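Local atomic coordinates of trichothecene 3-O-acetyltransferase TRI101 (Fusarium sporotrichioides, PDB entry 2ZBA), a protein that transfers an acetyl group from acetyl coenzyme A to the 3-hydroxyl of trichothecene mycotoxins during their biosynthesis in the fungus. Residues E296-G308 with L342-Q356. Residues are numbered along the deposited sequence; the frame is centred on the assembly and turned at random.
Sequences EFCRAVDMRGPMG and LRSELNSDRLRRRTQ. With COA (coenzyme A), chain E.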
# COMPACT_ATOMS: atom_id res chain seq x y z
N GLU A 296 14.54 5.37 -12.61
CA GLU A 296 13.48 4.38 -12.77
C GLU A 296 12.27 4.72 -11.90
O GLU A 296 12.40 4.98 -10.70
CB GLU A 296 14.00 2.97 -12.45
CG GLU A 296 12.98 1.81 -12.64
CD GLU A 296 13.65 0.44 -12.77
OE1 GLU A 296 13.52 -0.38 -11.84
OE2 GLU A 296 14.31 0.19 -13.81
N PHE A 297 11.09 4.74 -12.53
CA PHE A 297 9.82 4.87 -11.81
C PHE A 297 9.25 3.47 -11.72
O PHE A 297 9.08 2.80 -12.74
CB PHE A 297 8.86 5.81 -12.56
CG PHE A 297 7.68 6.28 -11.73
CD1 PHE A 297 6.49 5.56 -11.70
CD2 PHE A 297 7.75 7.46 -11.00
CE1 PHE A 297 5.39 6.00 -10.94
CE2 PHE A 297 6.66 7.92 -10.25
CZ PHE A 297 5.49 7.18 -10.21
N CYS A 298 9.00 3.00 -10.50
CA CYS A 298 8.26 1.77 -10.25
C CYS A 298 6.90 2.14 -9.66
O CYS A 298 6.83 2.87 -8.66
CB CYS A 298 9.01 0.84 -9.28
SG CYS A 298 10.79 0.74 -9.53
N ARG A 299 5.83 1.66 -10.30
CA ARG A 299 4.43 1.99 -9.94
C ARG A 299 3.62 0.74 -9.69
O ARG A 299 3.46 -0.07 -10.59
CB ARG A 299 3.78 2.79 -11.08
CG ARG A 299 2.46 3.45 -10.75
CD ARG A 299 1.78 3.90 -12.05
NE ARG A 299 0.67 4.82 -11.82
CZ ARG A 299 -0.15 5.28 -12.76
NH1 ARG A 299 -0.02 4.89 -14.03
NH2 ARG A 299 -1.12 6.12 -12.41
N ALA A 300 3.09 0.58 -8.47
CA ALA A 300 2.23 -0.57 -8.15
C ALA A 300 0.91 -0.61 -8.96
O ALA A 300 0.27 0.43 -9.25
CB ALA A 300 1.92 -0.63 -6.63
N VAL A 301 0.51 -1.82 -9.30
CA VAL A 301 -0.69 -2.03 -10.10
C VAL A 301 -1.44 -3.21 -9.50
O VAL A 301 -0.90 -4.30 -9.35
CB VAL A 301 -0.39 -2.20 -11.67
CG1 VAL A 301 0.80 -3.10 -11.94
CG2 VAL A 301 -1.64 -2.70 -12.42
N ASP A 302 -2.69 -2.97 -9.12
CA ASP A 302 -3.62 -4.04 -8.81
C ASP A 302 -3.84 -4.94 -10.04
O ASP A 302 -4.34 -4.49 -11.07
CB ASP A 302 -4.94 -3.41 -8.36
CG ASP A 302 -6.00 -4.43 -8.05
OD1 ASP A 302 -5.67 -5.62 -7.91
OD2 ASP A 302 -7.19 -4.04 -7.95
N MSE A 303 -3.51 -6.23 -9.90
CA MSE A 303 -3.66 -7.20 -11.00
C MSE A 303 -5.01 -7.90 -11.06
O MSE A 303 -5.20 -8.76 -11.91
CB MSE A 303 -2.53 -8.24 -10.98
CG MSE A 303 -1.21 -7.72 -11.50
SE MSE A 303 -1.43 -6.91 -13.23
CE MSE A 303 -2.03 -8.57 -14.24
N ARG A 304 -5.94 -7.56 -10.16
CA ARG A 304 -7.24 -8.25 -10.11
C ARG A 304 -8.06 -8.09 -11.40
O ARG A 304 -8.48 -9.07 -11.98
CB ARG A 304 -8.05 -7.80 -8.88
CG ARG A 304 -7.64 -8.43 -7.57
CD ARG A 304 -8.03 -7.52 -6.41
NE ARG A 304 -7.60 -8.09 -5.14
CZ ARG A 304 -6.35 -8.06 -4.67
NH1 ARG A 304 -5.40 -7.45 -5.34
NH2 ARG A 304 -6.08 -8.63 -3.52
N GLY A 305 -8.26 -6.84 -11.84
CA GLY A 305 -8.94 -6.53 -13.10
C GLY A 305 -8.38 -7.22 -14.34
O GLY A 305 -9.07 -8.05 -14.95
N PRO A 306 -7.12 -6.92 -14.71
CA PRO A 306 -6.45 -7.58 -15.82
C PRO A 306 -6.43 -9.12 -15.73
O PRO A 306 -6.55 -9.79 -16.77
CB PRO A 306 -5.02 -7.00 -15.76
CG PRO A 306 -5.19 -5.67 -15.11
CD PRO A 306 -6.27 -5.88 -14.10
N MSE A 307 -6.29 -9.69 -14.53
CA MSE A 307 -6.30 -11.16 -14.38
C MSE A 307 -7.68 -11.81 -14.52
O MSE A 307 -7.79 -13.03 -14.62
CB MSE A 307 -5.69 -11.61 -13.04
CG MSE A 307 -4.17 -11.58 -12.96
SE MSE A 307 -3.17 -12.40 -14.47
CE MSE A 307 -3.94 -13.96 -14.53
N GLY A 308 -8.73 -10.99 -14.54
CA GLY A 308 -10.11 -11.48 -14.53
C GLY A 308 -10.48 -12.04 -13.16
O GLY A 308 -11.13 -13.09 -13.07
N LEU A 342 3.57 6.34 -18.23
CA LEU A 342 2.88 5.57 -17.21
C LEU A 342 1.64 4.85 -17.74
O LEU A 342 1.52 3.64 -17.55
CB LEU A 342 2.52 6.47 -16.00
CG LEU A 342 3.67 7.25 -15.34
CD1 LEU A 342 3.16 8.11 -14.18
CD2 LEU A 342 4.82 6.34 -14.87
N ARG A 343 0.74 5.58 -18.39
CA ARG A 343 -0.49 4.99 -18.95
C ARG A 343 -0.23 3.88 -20.00
O ARG A 343 -0.97 2.89 -20.07
CB ARG A 343 -1.40 6.10 -19.52
CG ARG A 343 -2.71 5.63 -20.17
CD ARG A 343 -3.57 4.72 -19.29
NE ARG A 343 -3.84 5.26 -17.96
CZ ARG A 343 -4.71 4.73 -17.09
NH1 ARG A 343 -5.42 3.65 -17.38
NH2 ARG A 343 -4.88 5.31 -15.92
N SER A 344 0.84 4.04 -20.76
CA SER A 344 1.20 3.09 -21.82
C SER A 344 1.51 1.70 -21.31
O SER A 344 1.30 0.70 -22.01
CB SER A 344 2.38 3.62 -22.64
OG SER A 344 3.60 3.43 -21.93
N GLU A 345 2.03 1.61 -20.09
CA GLU A 345 2.35 0.30 -19.51
C GLU A 345 1.14 -0.44 -18.94
O GLU A 345 1.24 -1.62 -18.62
CB GLU A 345 3.47 0.42 -18.48
CG GLU A 345 4.84 0.61 -19.08
CD GLU A 345 5.27 -0.60 -19.90
OE1 GLU A 345 5.48 -1.70 -19.31
OE2 GLU A 345 5.38 -0.45 -21.14
N LEU A 346 -0.01 0.23 -18.84
CA LEU A 346 -1.25 -0.42 -18.38
C LEU A 346 -1.99 -1.27 -19.44
O LEU A 346 -3.10 -1.77 -19.18
CB LEU A 346 -2.18 0.58 -17.69
CG LEU A 346 -1.57 1.23 -16.42
CD1 LEU A 346 -2.45 2.39 -15.93
CD2 LEU A 346 -1.32 0.20 -15.30
N ASN A 347 -1.38 -1.47 -20.60
CA ASN A 347 -1.89 -2.43 -21.60
C ASN A 347 -2.20 -3.78 -20.93
O ASN A 347 -1.33 -4.36 -20.30
CB ASN A 347 -0.86 -2.57 -22.72
CG ASN A 347 -1.28 -3.55 -23.79
OD1 ASN A 347 -1.21 -4.77 -23.61
ND2 ASN A 347 -1.70 -3.01 -24.92
N SER A 348 -3.43 -4.26 -21.03
CA SER A 348 -3.88 -5.42 -20.24
C SER A 348 -3.21 -6.73 -20.61
O SER A 348 -2.95 -7.56 -19.73
CB SER A 348 -5.40 -5.61 -20.33
OG SER A 348 -6.08 -4.50 -19.78
N ASP A 349 -2.94 -6.92 -21.90
CA ASP A 349 -2.25 -8.10 -22.43
C ASP A 349 -0.83 -8.15 -21.88
O ASP A 349 -0.34 -9.20 -21.48
CB ASP A 349 -2.19 -8.04 -23.96
CG ASP A 349 -3.37 -8.74 -24.66
OD1 ASP A 349 -4.29 -9.29 -24.01
OD2 ASP A 349 -3.34 -8.74 -25.90
N ARG A 350 -0.18 -6.99 -21.86
CA ARG A 350 1.19 -6.88 -21.34
C ARG A 350 1.26 -7.10 -19.82
O ARG A 350 2.16 -7.80 -19.33
CB ARG A 350 1.82 -5.55 -21.73
CG ARG A 350 3.33 -5.44 -21.40
CD ARG A 350 3.84 -4.02 -21.61
NE ARG A 350 5.29 -3.91 -21.37
N LEU A 351 0.33 -6.50 -19.07
CA LEU A 351 0.31 -6.67 -17.61
C LEU A 351 0.12 -8.14 -17.22
O LEU A 351 0.83 -8.66 -16.34
CB LEU A 351 -0.81 -5.85 -16.95
CG LEU A 351 -0.66 -4.32 -16.93
CD1 LEU A 351 -1.93 -3.68 -16.40
CD2 LEU A 351 0.53 -3.93 -16.10
N ARG A 352 -0.86 -8.78 -17.86
CA ARG A 352 -1.11 -10.21 -17.68
C ARG A 352 0.10 -11.09 -17.95
O ARG A 352 0.45 -11.95 -17.13
CB ARG A 352 -2.24 -10.66 -18.57
CG ARG A 352 -3.52 -10.75 -17.84
CD ARG A 352 -4.52 -11.50 -18.62
NE ARG A 352 -5.53 -10.59 -19.10
CZ ARG A 352 -5.53 -10.02 -20.29
NH1 ARG A 352 -4.55 -10.30 -21.15
NH2 ARG A 352 -6.51 -9.20 -20.62
N ARG A 353 0.70 -10.88 -19.11
CA ARG A 353 1.89 -11.62 -19.54
C ARG A 353 3.04 -11.48 -18.55
O ARG A 353 3.61 -12.47 -18.12
CB ARG A 353 2.35 -11.18 -20.95
CG ARG A 353 3.60 -11.92 -21.45
CD ARG A 353 3.38 -13.45 -21.53
NE ARG A 353 4.59 -14.15 -22.00
CZ ARG A 353 4.64 -15.37 -22.52
NH1 ARG A 353 3.54 -16.11 -22.70
NH2 ARG A 353 5.82 -15.86 -22.88
N ARG A 354 3.36 -10.25 -18.17
CA ARG A 354 4.45 -9.98 -17.24
C ARG A 354 4.18 -10.65 -15.87
O ARG A 354 5.11 -11.13 -15.22
CB ARG A 354 4.63 -8.46 -17.08
CG ARG A 354 5.20 -7.73 -18.34
CD ARG A 354 5.30 -6.21 -18.12
NE ARG A 354 6.04 -5.92 -16.90
CZ ARG A 354 5.53 -5.35 -15.81
NH1 ARG A 354 4.26 -4.93 -15.78
NH2 ARG A 354 6.30 -5.20 -14.73
N THR A 355 2.92 -10.66 -15.44
CA THR A 355 2.52 -11.18 -14.13
C THR A 355 2.56 -12.70 -14.12
O THR A 355 3.08 -13.33 -13.19
CB THR A 355 1.12 -10.65 -13.71
OG1 THR A 355 1.18 -9.22 -13.57
CG2 THR A 355 0.66 -11.22 -12.36
N GLN A 356 2.01 -13.30 -15.18
CA GLN A 356 2.05 -14.75 -15.38
C GLN A 356 3.48 -15.22 -15.58
O GLN A 356 3.82 -16.31 -15.14
CB GLN A 356 1.19 -15.18 -16.58
CG GLN A 356 -0.32 -14.94 -16.38
CD GLN A 356 -1.15 -15.54 -17.50
OE1 GLN A 356 -1.37 -16.77 -17.56
NE2 GLN A 356 -1.59 -14.68 -18.42
N1A COA E . -11.30 7.73 -21.73
C2A COA E . -11.10 8.78 -20.85
N3A COA E . -10.88 8.51 -19.50
C4A COA E . -10.85 7.22 -19.05
C5A COA E . -11.05 6.16 -19.93
C6A COA E . -11.28 6.42 -21.29
N6A COA E . -11.58 5.43 -22.13
N7A COA E . -10.97 5.01 -19.22
C8A COA E . -10.73 5.32 -17.92
N9A COA E . -10.64 6.69 -17.80
C1B COA E . -10.28 7.45 -16.58
C2B COA E . -11.41 7.44 -15.55
O2B COA E . -12.32 8.48 -15.79
C3B COA E . -10.63 7.56 -14.25
O3B COA E . -10.10 8.86 -14.23
P3B COA E . -10.15 9.88 -12.98
O7A COA E . -9.75 9.11 -11.74
O8A COA E . -11.54 10.41 -12.77
O9A COA E . -9.14 10.94 -13.33
C4B COA E . -9.42 6.70 -14.54
O4B COA E . -9.16 6.87 -15.92
C5B COA E . -9.56 5.22 -14.24
O5B COA E . -8.39 4.61 -14.77
P1A COA E . -7.67 3.38 -14.01
O1A COA E . -8.61 2.23 -13.83
O2A COA E . -6.36 2.99 -14.66
O3A COA E . -7.39 3.88 -12.49
P2A COA E . -6.29 4.95 -12.00
O4A COA E . -6.99 5.88 -11.03
O5A COA E . -5.54 5.66 -13.10
O6A COA E . -5.19 4.09 -11.20
CBP COA E . -3.41 2.48 -11.00
CCP COA E . -4.08 3.53 -11.88
CDP COA E . -2.55 3.24 -9.99
CEP COA E . -2.55 1.57 -11.89
CAP COA E . -4.51 1.69 -10.28
OAP COA E . -5.33 1.01 -11.22
C9P COA E . -4.01 0.69 -9.26
O9P COA E . -3.62 -0.58 -9.69
N8P COA E . -4.02 1.02 -7.97
C7P COA E . -3.54 0.09 -6.95
C6P COA E . -2.02 0.12 -6.79
C5P COA E . -1.60 -0.86 -5.69
O5P COA E . -1.63 -2.10 -5.89
N4P COA E . -1.21 -0.34 -4.54
C3P COA E . -1.45 -1.08 -3.30
C2P COA E . -0.16 -1.43 -2.57
S1P COA E . -0.23 -2.98 -1.61
O HOH W 1 1.62 2.60 -15.14
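The side chain of Arg299 projects from its strand with CG anti to the backbone N (chi1 -168°) and stays extended to NE, which lays its guanidinium across Leu342, NH1 3.6 Å from Leu342 CB. Bends at chi2 and chi3 instead fold Met303, a selenomethionine like Met307, back on the helix 348-363, where its terminal CE meets Thr355 OG1 tip to tip at 3.3 Å. Thr355 OG1 also donates to Leu351 O, which accepts the backbone N of Thr355 from the opposite face of its carbonyl plane. Apolar contacts run along the strand and past it: Phe297 crosses Leu342 at about a right angle, Val301 CG2 touches both Leu346 CD2 and Leu351 CD1, and Leu351 CD1 in turn meets Pro306 CG at 4.0 Å. At the far end Arg352 NE gives a bent hydrogen bond to Pro306 O (2.7 Å, 138° at the hydrogen), tilted from the carbonyl plane, while the selenium of Met307 (SE) rests on Arg352 CG. Asp349 OD1 takes Arg352 NH1 in the guanidinium plane through its anti lone pair, a salt bridge that helps fix the rotation of the arginine. One water links Arg299 NH1 to Leu342 O, and Asp271 and Asp270 in the helix 269-285 pair with Arg299 NH2. Asp271 also holds Arg343 NE. The face of the Arg343 guanidinium lies against Leu346 CD1, and its NH1 and NH2 both bond to coenzyme A O2A at 3.0 Å, a grip that probably offsets pyrophosphate charge. On the strand side Asp302 N donates to the pantetheine carbonyl O9P (2.6 Å). Strand 296-302, the helix carrying Arg343 and the helix following Asn347 thus form one wall of the coenzyme A site of this BAHD-superfamily acyltransferase, with strand backbone holding pantetheine and arginine the pyrophosphate.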